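Local coordinates for multidrug resistance protein (Vibrio cholerae, PDB 1YC9) that probably forms a trimeric outer-membrane exit duct for multidrug efflux, as an outer membrane factor that could contribute to resistance to puromycin, acriflavine and tetraphenylarsonium chloride, at residues Ser290-Tyr295 against Ala310-Pro315; Gly75-Ala80 against Thr105-Tyr110; Gln109-Phe114 against Asp286-Ala291; Thr81-Ser86 against Asn99-Leu104. The protein carries 1 engineered substitution. One frame throughout, in Å; residues are numbered along the deposited sequence.

Interaction 1: residues Ser290-Tyr295 against Ala310-Pro315. With BOG (octyl beta-D-glucopyranoside), chain B.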
# COMPACT_ATOMS: atom_id res chain seq x y z
N SER A 290 -31.43 34.26 -11.88
CA SER A 290 -30.43 34.85 -12.78
C SER A 290 -30.82 36.27 -13.06
O SER A 290 -31.99 36.65 -13.05
CB SER A 290 -30.39 34.10 -14.17
OG SER A 290 -29.87 32.82 -13.90
N ALA A 291 -29.82 37.09 -13.37
CA ALA A 291 -30.07 38.42 -13.72
C ALA A 291 -28.88 38.97 -14.51
O ALA A 291 -27.76 38.47 -14.39
CB ALA A 291 -30.35 39.31 -12.46
N PHE A 292 -29.16 40.00 -15.28
CA PHE A 292 -28.10 40.79 -15.90
C PHE A 292 -28.52 42.18 -16.13
O PHE A 292 -29.71 42.50 -16.14
CB PHE A 292 -27.65 40.11 -17.25
CG PHE A 292 -28.47 40.46 -18.41
CD1 PHE A 292 -28.11 41.52 -19.28
CD2 PHE A 292 -29.60 39.72 -18.73
CE1 PHE A 292 -28.87 41.84 -20.37
CE2 PHE A 292 -30.31 40.01 -19.86
CZ PHE A 292 -30.00 41.05 -20.65
N ILE A 293 -27.53 43.07 -16.32
CA ILE A 293 -27.79 44.41 -16.69
C ILE A 293 -26.61 44.86 -17.51
O ILE A 293 -25.52 44.47 -17.23
CB ILE A 293 -27.88 45.34 -15.41
CG1 ILE A 293 -28.38 46.73 -15.77
CG2 ILE A 293 -26.57 45.35 -14.69
CD1 ILE A 293 -29.71 46.85 -16.50
N GLY A 294 -26.88 45.68 -18.45
CA GLY A 294 -25.83 46.21 -19.34
C GLY A 294 -26.36 46.85 -20.58
O GLY A 294 -27.38 47.50 -20.63
N TYR A 295 -25.54 46.76 -21.65
CA TYR A 295 -25.75 47.39 -22.90
C TYR A 295 -25.59 46.34 -24.04
O TYR A 295 -24.77 45.44 -23.92
CB TYR A 295 -24.61 48.34 -23.16
CG TYR A 295 -24.45 49.37 -22.02
CD1 TYR A 295 -23.57 49.12 -20.99
CD2 TYR A 295 -25.15 50.55 -22.05
CE1 TYR A 295 -23.37 50.05 -19.98
CE2 TYR A 295 -24.94 51.52 -21.05
CZ TYR A 295 -24.05 51.24 -20.05
OH TYR A 295 -23.80 52.12 -19.04
N ALA A 310 -30.07 47.00 -21.57
CA ALA A 310 -30.83 45.73 -21.50
C ALA A 310 -30.60 45.10 -20.16
O ALA A 310 -29.55 45.15 -19.58
CB ALA A 310 -30.43 44.76 -22.57
N GLY A 311 -31.60 44.38 -19.68
CA GLY A 311 -31.48 43.73 -18.42
C GLY A 311 -32.61 42.75 -18.20
O GLY A 311 -33.60 42.81 -18.91
N ALA A 312 -32.38 41.89 -17.28
CA ALA A 312 -33.38 40.92 -16.87
C ALA A 312 -33.15 40.34 -15.50
O ALA A 312 -32.05 40.26 -15.02
CB ALA A 312 -33.43 39.80 -17.94
N ILE A 313 -34.24 39.90 -14.85
CA ILE A 313 -34.14 39.15 -13.67
C ILE A 313 -35.26 38.12 -13.64
O ILE A 313 -36.39 38.45 -13.98
CB ILE A 313 -34.31 40.06 -12.38
CG1 ILE A 313 -34.14 39.21 -11.17
CG2 ILE A 313 -35.50 40.89 -12.46
CD1 ILE A 313 -33.73 39.98 -9.96
N GLY A 314 -34.95 36.97 -13.12
CA GLY A 314 -36.01 36.03 -12.78
C GLY A 314 -35.60 34.67 -12.33
O GLY A 314 -34.48 34.20 -12.54
N PRO A 315 -36.52 34.02 -11.64
CA PRO A 315 -36.31 32.66 -11.19
C PRO A 315 -36.56 31.67 -12.35
O PRO A 315 -37.33 32.01 -13.28
CB PRO A 315 -37.34 32.52 -10.07
CG PRO A 315 -38.43 33.35 -10.51
CD PRO A 315 -37.83 34.55 -11.20
C1 BOG B . -27.73 52.91 -18.38
O1 BOG B . -27.37 51.86 -17.58
C2 BOG B . -28.31 54.14 -17.61
O2 BOG B . -28.93 53.80 -16.34
C3 BOG B . -29.04 55.04 -18.55
O3 BOG B . -29.50 56.22 -17.97
C4 BOG B . -29.03 54.92 -20.06
O4 BOG B . -30.12 55.39 -20.82
C5 BOG B . -28.53 53.56 -20.58
O5 BOG B . -27.93 52.67 -19.76
C6 BOG B . -28.17 53.44 -22.07
O6 BOG B . -27.01 54.35 -22.11
C1' BOG B . -27.11 50.55 -18.06
C2' BOG B . -25.97 49.94 -17.32
C3' BOG B . -26.06 50.09 -15.80
C4' BOG B . -24.97 49.32 -15.09
C5' BOG B . -25.09 49.47 -13.60
C6' BOG B . -24.24 48.47 -12.81
C7' BOG B . -22.82 48.95 -12.55
C8' BOG B . -22.13 48.03 -11.54
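F292 lays its ring across the neighbouring strand, over G311 and between the methyl groups of A310 and A312. F292 CB faces L106 of strand 98-111. From there CG sits between the backbone N and the carbonyl carbon (chi1 84°), the crowded position, which starts the ring toward 310-315. CD1 and CE1 lean to A310, with F292 CE1 3.5 Å from A310 O. CD2 and CE2 lie by A312, F292 CE2 being 3.7 Å from A312 CB. CZ, at the tip, comes nearest to G311. Seen from the ring centroid, G311 CA is only 17° off the ring normal, so this is a CH-pi contact over the face.

Beneath the ring runs a regular antiparallel ladder. Paired bonds join S290 to G314, F292 to A312 and G294 to A310; F292 N gives one to A312 O at 2.9 Å. The most bent is G294 N to A310 O, with 135° at the hydrogen.

A291, I293 and I313 occupy the opposite surface of the sheet. There I293 CD1 reaches G311 CA at 4.1 Å, and an octyl glucoside lies against I293 and Y295; Y295 CE2 is 3.5 Å from BOG O5. Beyond 310-315, a strand of the second subunit extends the sheet from G311, A312 and I313. With backbone N-H and C=O groups paired in the ladder and detergent against I293 and Y295, the chemistry is that of a membrane beta-barrel hairpin whose I293 side probably meets lipid.

Interaction 2: residues Gly75-Ala80 against Thr105-Tyr110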
# COMPACT_ATOMS: atom_id res chain seq x y z
N GLY A 75 -20.27 38.25 -12.46
CA GLY A 75 -19.27 38.30 -13.52
C GLY A 75 -19.55 39.38 -14.52
O GLY A 75 -20.64 39.90 -14.61
N LEU A 76 -18.50 39.82 -15.25
CA LEU A 76 -18.66 40.79 -16.29
C LEU A 76 -18.41 40.07 -17.61
O LEU A 76 -17.49 39.28 -17.68
CB LEU A 76 -17.64 41.90 -16.13
CG LEU A 76 -17.49 42.97 -17.20
CD1 LEU A 76 -16.62 44.09 -16.67
CD2 LEU A 76 -16.76 42.36 -18.49
N ALA A 77 -19.26 40.34 -18.57
CA ALA A 77 -19.22 39.74 -19.90
C ALA A 77 -19.23 40.85 -20.93
O ALA A 77 -19.92 41.83 -20.79
CB ALA A 77 -20.35 38.86 -20.09
N ALA A 78 -18.41 40.74 -21.97
CA ALA A 78 -18.52 41.68 -23.06
C ALA A 78 -18.20 40.92 -24.34
O ALA A 78 -17.58 39.86 -24.30
CB ALA A 78 -17.58 42.86 -22.88
N SER A 79 -18.71 41.43 -25.42
CA SER A 79 -18.54 40.81 -26.76
C SER A 79 -18.64 41.84 -27.83
O SER A 79 -19.24 42.90 -27.68
CB SER A 79 -19.63 39.71 -26.94
OG SER A 79 -20.88 40.31 -27.15
N ALA A 80 -17.93 41.60 -28.95
CA ALA A 80 -18.11 42.40 -30.13
C ALA A 80 -18.11 41.39 -31.26
O ALA A 80 -17.26 40.52 -31.26
CB ALA A 80 -16.93 43.39 -30.35
N THR A 105 -22.17 43.45 -20.17
CA THR A 105 -23.15 43.15 -19.12
C THR A 105 -22.48 42.69 -17.84
O THR A 105 -21.36 42.13 -17.81
CB THR A 105 -24.13 42.07 -19.56
OG1 THR A 105 -23.41 40.86 -19.85
CG2 THR A 105 -24.89 42.48 -20.83
N LEU A 106 -23.22 42.95 -16.75
CA LEU A 106 -22.93 42.39 -15.46
C LEU A 106 -23.95 41.25 -15.29
O LEU A 106 -25.11 41.47 -15.53
CB LEU A 106 -23.16 43.50 -14.41
CG LEU A 106 -22.90 43.13 -12.96
CD1 LEU A 106 -21.51 42.69 -12.74
CD2 LEU A 106 -23.20 44.38 -12.11
N ASN A 107 -23.48 40.08 -14.91
CA ASN A 107 -24.29 38.88 -14.88
C ASN A 107 -24.25 38.36 -13.43
O ASN A 107 -23.21 38.42 -12.75
CB ASN A 107 -23.66 37.80 -15.76
CG ASN A 107 -23.70 38.13 -17.25
OD1 ASN A 107 -24.11 39.19 -17.68
ND2 ASN A 107 -23.21 37.18 -18.07
N PHE A 108 -25.36 37.75 -13.02
CA PHE A 108 -25.57 37.33 -11.67
C PHE A 108 -26.29 35.99 -11.70
O PHE A 108 -27.22 35.80 -12.48
CB PHE A 108 -26.44 38.34 -11.00
CG PHE A 108 -26.99 37.88 -9.68
CD1 PHE A 108 -26.33 38.18 -8.51
CD2 PHE A 108 -28.18 37.17 -9.62
CE1 PHE A 108 -26.86 37.80 -7.29
CE2 PHE A 108 -28.69 36.76 -8.40
CZ PHE A 108 -28.03 37.09 -7.24
N GLN A 109 -25.87 35.08 -10.86
CA GLN A 109 -26.57 33.80 -10.68
C GLN A 109 -26.59 33.40 -9.21
O GLN A 109 -25.61 33.59 -8.50
CB GLN A 109 -25.93 32.73 -11.53
CG GLN A 109 -26.66 31.41 -11.54
CD GLN A 109 -26.42 30.74 -12.89
OE1 GLN A 109 -27.28 30.78 -13.78
NE2 GLN A 109 -25.21 30.25 -13.09
N TYR A 110 -27.72 32.86 -8.75
CA TYR A 110 -27.91 32.40 -7.36
C TYR A 110 -28.84 31.15 -7.42
O TYR A 110 -29.87 31.13 -8.10
CB TYR A 110 -28.54 33.51 -6.45
CG TYR A 110 -28.78 32.99 -5.07
CD1 TYR A 110 -27.74 32.55 -4.29
CD2 TYR A 110 -30.10 32.81 -4.58
CE1 TYR A 110 -27.93 32.07 -3.05
CE2 TYR A 110 -30.31 32.30 -3.33
CZ TYR A 110 -29.29 31.92 -2.58
OH TYR A 110 -29.48 31.34 -1.38
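G75 opens the pairing with a two-way exchange with N107: G75 N donates to N107 O at 3.0 Å, and N107 N returns a bond to G75 O at 2.9 Å. The same G75 O also takes a CA-H contact from L106, whose CA is 3.5 Å away. G75 has no side chain, and its own part in the contact is all backbone.

L76 follows as a non-hydrogen-bonded pair with L106, both side chains on the same surface of the sheet. L76 CA approaches T105 O at 3.4 Å, a CA-H contact, while L76 CG, anti to the backbone N (chi1 172°), comes within 4.0 Å of T105 O. L76 and L106 both pack on L321 of the third subunit, and a detergent touches L106. This is the pattern of the barrel of outer membrane factors, in which each of three subunits supplies four antiparallel strands and the seams between subunits are bridged by the same strand pairing.

A77 turns to the other surface. Its N bonds to T105 O at 2.9 Å, nearly straight at 173°, and T105 N answers to A77 O at 2.8 Å. On that surface A77 CB stands 3.7 Å from T105 OG1, which lies between the backbone N and the carbonyl carbon of its own residue (chi1 61°). F292 of the next strand packs on T105 and N107.

Past A77 the strand goes on to pair with residues before T105: the backbone of S79 bonds with T103, and A80 leans on L300 in a loop.

Interaction 3: residues Gln109-Phe114 against Asp286-Ala291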
# COMPACT_ATOMS: atom_id res chain seq x y z
N GLN A 109 -25.87 35.08 -10.86
CA GLN A 109 -26.57 33.80 -10.68
C GLN A 109 -26.59 33.40 -9.21
O GLN A 109 -25.61 33.59 -8.50
CB GLN A 109 -25.93 32.73 -11.53
CG GLN A 109 -26.66 31.41 -11.54
CD GLN A 109 -26.42 30.74 -12.89
OE1 GLN A 109 -27.28 30.78 -13.78
NE2 GLN A 109 -25.21 30.25 -13.09
N TYR A 110 -27.72 32.86 -8.75
CA TYR A 110 -27.91 32.40 -7.36
C TYR A 110 -28.84 31.15 -7.42
O TYR A 110 -29.87 31.13 -8.10
CB TYR A 110 -28.54 33.51 -6.45
CG TYR A 110 -28.78 32.99 -5.07
CD1 TYR A 110 -27.74 32.55 -4.29
CD2 TYR A 110 -30.10 32.81 -4.58
CE1 TYR A 110 -27.93 32.07 -3.05
CE2 TYR A 110 -30.31 32.30 -3.33
CZ TYR A 110 -29.29 31.92 -2.58
OH TYR A 110 -29.48 31.34 -1.38
N ASP A 111 -28.40 30.12 -6.75
CA ASP A 111 -29.16 28.90 -6.56
C ASP A 111 -29.95 28.99 -5.26
O ASP A 111 -29.34 29.05 -4.17
CB ASP A 111 -28.12 27.77 -6.52
CG ASP A 111 -28.69 26.41 -6.78
OD1 ASP A 111 -29.91 26.29 -6.92
OD2 ASP A 111 -27.95 25.38 -6.82
N PHE A 112 -31.28 28.91 -5.32
CA PHE A 112 -32.08 29.03 -4.07
C PHE A 112 -31.97 28.04 -2.91
O PHE A 112 -32.23 28.44 -1.72
CB PHE A 112 -33.55 29.19 -4.37
CG PHE A 112 -33.93 30.55 -4.77
CD1 PHE A 112 -34.21 30.83 -6.10
CD2 PHE A 112 -34.02 31.58 -3.83
CE1 PHE A 112 -34.64 32.09 -6.48
CE2 PHE A 112 -34.36 32.85 -4.21
CZ PHE A 112 -34.70 33.12 -5.53
N ASP A 113 -31.68 26.81 -3.22
CA ASP A 113 -31.49 25.72 -2.22
C ASP A 113 -32.71 25.36 -1.38
O ASP A 113 -32.57 25.08 -0.22
CB ASP A 113 -30.28 25.97 -1.30
CG ASP A 113 -29.65 24.67 -0.83
OD1 ASP A 113 -29.84 23.65 -1.55
OD2 ASP A 113 -28.98 24.58 0.19
N PHE A 114 -33.87 25.26 -2.00
CA PHE A 114 -35.11 24.92 -1.24
C PHE A 114 -35.13 23.59 -0.51
O PHE A 114 -35.84 23.42 0.50
CB PHE A 114 -36.30 24.98 -2.16
CG PHE A 114 -36.75 26.36 -2.41
CD1 PHE A 114 -36.60 26.94 -3.64
CD2 PHE A 114 -37.26 27.12 -1.37
CE1 PHE A 114 -37.01 28.27 -3.86
CE2 PHE A 114 -37.65 28.45 -1.58
CZ PHE A 114 -37.51 29.00 -2.84
N ASP A 286 -35.01 22.06 -8.86
CA ASP A 286 -33.97 23.04 -8.61
C ASP A 286 -34.40 24.44 -9.01
O ASP A 286 -34.75 24.67 -10.16
CB ASP A 286 -32.77 22.61 -9.42
CG ASP A 286 -31.53 23.04 -8.79
OD1 ASP A 286 -30.56 22.23 -8.69
OD2 ASP A 286 -31.50 24.22 -8.32
N VAL A 287 -34.36 25.42 -8.07
CA VAL A 287 -34.86 26.75 -8.34
C VAL A 287 -33.65 27.71 -8.29
O VAL A 287 -32.86 27.65 -7.34
CB VAL A 287 -35.92 27.23 -7.36
CG1 VAL A 287 -36.43 28.63 -7.77
CG2 VAL A 287 -37.08 26.25 -7.30
N THR A 288 -33.47 28.48 -9.35
CA THR A 288 -32.29 29.34 -9.51
C THR A 288 -32.82 30.74 -9.78
O THR A 288 -34.04 30.95 -9.97
CB THR A 288 -31.38 28.83 -10.61
OG1 THR A 288 -32.19 28.60 -11.76
CG2 THR A 288 -30.78 27.47 -10.27
N LEU A 289 -31.94 31.72 -9.62
CA LEU A 289 -32.26 33.07 -9.94
C LEU A 289 -31.09 33.59 -10.79
O LEU A 289 -29.91 33.30 -10.48
CB LEU A 289 -32.36 33.89 -8.67
CG LEU A 289 -32.73 35.36 -8.80
CD1 LEU A 289 -34.15 35.63 -9.17
CD2 LEU A 289 -32.49 35.95 -7.37
N SER A 290 -31.43 34.26 -11.88
CA SER A 290 -30.43 34.85 -12.78
C SER A 290 -30.82 36.27 -13.06
O SER A 290 -31.99 36.65 -13.05
CB SER A 290 -30.39 34.10 -14.17
OG SER A 290 -29.87 32.82 -13.90
N ALA A 291 -29.82 37.09 -13.37
CA ALA A 291 -30.07 38.42 -13.72
C ALA A 291 -28.88 38.97 -14.51
O ALA A 291 -27.76 38.47 -14.39
CB ALA A 291 -30.35 39.31 -12.46
O HOH W 1 -33.69 24.92 -5.14
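L289 O is gripped twice from strand 109-111: Y110 N donates to it at 2.8 Å, and Q109 CA adds a CA-H contact at 3.4 Å. Y110 O takes the return bond from L289 N, and one pair further on F112 N reaches V287 O at 2.9 Å as the strand gives way to a turn.

In that turn F112 crosses V287 and L289 obliquely. F112 CD1 rests 3.5 Å from V287 CG1 and F112 CE1 3.6 Å from L289 CB, with T288 O at the ring edge. F114 comes in beside it, and V287 CB lies at the rim of that ring, in its plane, 3.8 Å from F114 CD1. Where the backbones part, a water accepts from both V287 N and F114 N, 3.0 Å from the former.

On the other surface two carboxylates meet: D111 OD1 is 3.0 Å from D286 OD2, their planes 19° apart. Such like charges would probably raise the proton affinity of the pair. Partners outside it probably offset some of this: D286 OD1 forms a salt bridge with K117 NZ, and D111 OD2 is bonded by N118 ND2. D113 accepts from the backbone N of N118 and R119 at the start of helix 117-183. Strand, turn and helix start thus follow in close succession, the strand-to-helix junction of a TolC-like barrel passing into its helical tunnel.

Interaction 4: residues Thr81-Ser86 against Asn99-Leu104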
# COMPACT_ATOMS: atom_id res chain seq x y z
N THR A 81 -19.08 41.51 -32.11
CA THR A 81 -19.37 40.51 -33.13
C THR A 81 -19.68 41.16 -34.42
O THR A 81 -20.48 42.05 -34.49
CB THR A 81 -20.61 39.69 -32.68
OG1 THR A 81 -20.36 39.15 -31.38
CG2 THR A 81 -20.77 38.44 -33.52
N GLU A 82 -19.09 40.63 -35.51
CA GLU A 82 -19.51 40.93 -36.84
C GLU A 82 -20.36 39.73 -37.30
O GLU A 82 -19.93 38.62 -37.20
CB GLU A 82 -18.33 41.08 -37.82
CG GLU A 82 -18.71 41.77 -39.11
CD GLU A 82 -18.90 43.29 -38.96
OE1 GLU A 82 -18.62 43.80 -37.90
OE2 GLU A 82 -19.38 43.94 -39.90
N SER A 83 -21.57 40.03 -37.70
CA SER A 83 -22.59 39.00 -37.94
C SER A 83 -23.43 39.33 -39.15
O SER A 83 -23.86 40.46 -39.37
CB SER A 83 -23.47 38.92 -36.69
OG SER A 83 -24.72 38.30 -36.95
N LYS A 84 -23.74 38.28 -39.93
CA LYS A 84 -24.64 38.31 -41.04
C LYS A 84 -25.76 37.34 -40.68
O LYS A 84 -25.46 36.21 -40.34
CB LYS A 84 -24.02 37.82 -42.31
CG LYS A 84 -24.91 38.10 -43.46
CD LYS A 84 -25.24 36.96 -44.25
CE LYS A 84 -26.14 37.37 -45.46
NZ LYS A 84 -27.33 36.50 -45.44
N VAL A 85 -26.97 37.83 -40.69
CA VAL A 85 -28.17 37.00 -40.37
C VAL A 85 -28.69 36.44 -41.68
O VAL A 85 -28.69 37.11 -42.74
CB VAL A 85 -29.21 37.89 -39.67
CG1 VAL A 85 -30.53 37.16 -39.37
CG2 VAL A 85 -28.61 38.39 -38.37
N SER A 86 -29.20 35.20 -41.62
CA SER A 86 -29.94 34.67 -42.73
C SER A 86 -31.19 35.52 -43.09
O SER A 86 -31.92 35.96 -42.21
CB SER A 86 -30.37 33.21 -42.44
OG SER A 86 -31.16 32.76 -43.54
N ASN A 99 -22.87 43.05 -40.14
CA ASN A 99 -22.91 44.21 -39.23
C ASN A 99 -22.23 43.96 -37.93
O ASN A 99 -22.04 42.88 -37.55
CB ASN A 99 -24.35 44.65 -39.03
CG ASN A 99 -25.03 45.00 -40.34
OD1 ASN A 99 -25.76 44.19 -40.92
ND2 ASN A 99 -24.80 46.22 -40.83
N ASP A 100 -21.78 45.03 -37.24
CA ASP A 100 -21.12 44.91 -35.98
C ASP A 100 -22.14 45.11 -34.81
O ASP A 100 -23.05 45.94 -34.90
CB ASP A 100 -20.00 45.94 -35.85
CG ASP A 100 -20.43 47.32 -36.05
OD1 ASP A 100 -21.05 47.67 -37.09
OD2 ASP A 100 -20.09 48.23 -35.19
N TYR A 101 -21.93 44.31 -33.79
CA TYR A 101 -22.78 44.30 -32.57
C TYR A 101 -21.89 44.31 -31.40
O TYR A 101 -20.78 43.75 -31.41
CB TYR A 101 -23.58 43.02 -32.56
CG TYR A 101 -24.55 42.90 -33.69
CD1 TYR A 101 -24.16 42.36 -34.91
CD2 TYR A 101 -25.88 43.19 -33.52
CE1 TYR A 101 -25.05 42.27 -35.94
CE2 TYR A 101 -26.81 43.05 -34.54
CZ TYR A 101 -26.39 42.58 -35.78
OH TYR A 101 -27.31 42.41 -36.80
N GLY A 102 -22.35 44.86 -30.26
CA GLY A 102 -21.55 44.74 -29.10
C GLY A 102 -22.47 44.52 -27.88
O GLY A 102 -23.68 44.86 -27.94
N THR A 103 -21.89 43.92 -26.87
CA THR A 103 -22.56 43.80 -25.58
C THR A 103 -21.59 44.03 -24.45
O THR A 103 -20.34 43.82 -24.56
CB THR A 103 -23.20 42.42 -25.39
OG1 THR A 103 -22.21 41.39 -25.19
CG2 THR A 103 -24.02 41.98 -26.52
N LEU A 104 -22.13 44.49 -23.29
CA LEU A 104 -21.28 44.61 -22.14
C LEU A 104 -22.29 44.52 -20.96
O LEU A 104 -23.19 45.35 -20.93
CB LEU A 104 -20.60 45.99 -22.13
CG LEU A 104 -19.93 46.41 -20.85
CD1 LEU A 104 -18.76 45.44 -20.51
CD2 LEU A 104 -19.43 47.85 -20.95
O HOH W 2 -21.64 41.07 -29.71
O HOH W 3 -26.35 41.58 -39.18
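T81 and Y101, then S83 and N99, are the hydrogen-bonded pairs here, joined by four backbone bonds. Y101 N gives to T81 O at 2.8 Å, and N99 N gives to S83 O at 2.9 Å. E82 with D100 is the non-hydrogen-bonded pair between them, backed by CA-H contacts such as E82 CA to N99 O at 3.3 Å.

Water adds to the polar links. One molecule lies 2.7 Å from both S83 O and Y101 OH and links them, so the tyrosine hydroxyl is tied to the facing strand. A second sits 2.8 Å from T81 OG1 and gives a weak bond to Y101 O.

Van der Waals contact comes from the tyrosine and the acid pair. Y101 CE1 lies 3.8 Å from S83 CB, and T81 O is in plane at the ring edge. E82 bends at chi2 (75°), and E82 OE1 touches D100 CB at 3.3 Å. The planes of the E82 and D100 carboxylates are nearly parallel, 9° apart, with their oxygens not in contact; D100 OD2 accepts from L300 N.

On one side strand 286-298 continues the sheet, with Y101 edge-to-face on F298. On the other, E82, S83 and K84 pair with a strand of the third subunit, where K84 forms a salt bridge with D309 of that chain; Y89 of the second subunit packs on Y101.

All four contacts belong to one antiparallel sheet in the order 73-84, 98-111, 286-298, 309-322. Interactions 2 and 4 zip the same first two strands, 4 nested within the chain loop closed by 2; interaction 3 joins the middle two, and interaction 1 the last two. Interaction 1 is partly buried, the others surface contacts. Interactions 1 and 2 touch through I293 O and L106 N, and 1 and 3 share S290 and A291. Chemistry shifts with position: detergent lies near both 1 and 2, with F292 giving 1 its aromatic part, while 3 and 4, whose centres are 30 Å apart, are acidic and water-bridged toward the strand ends.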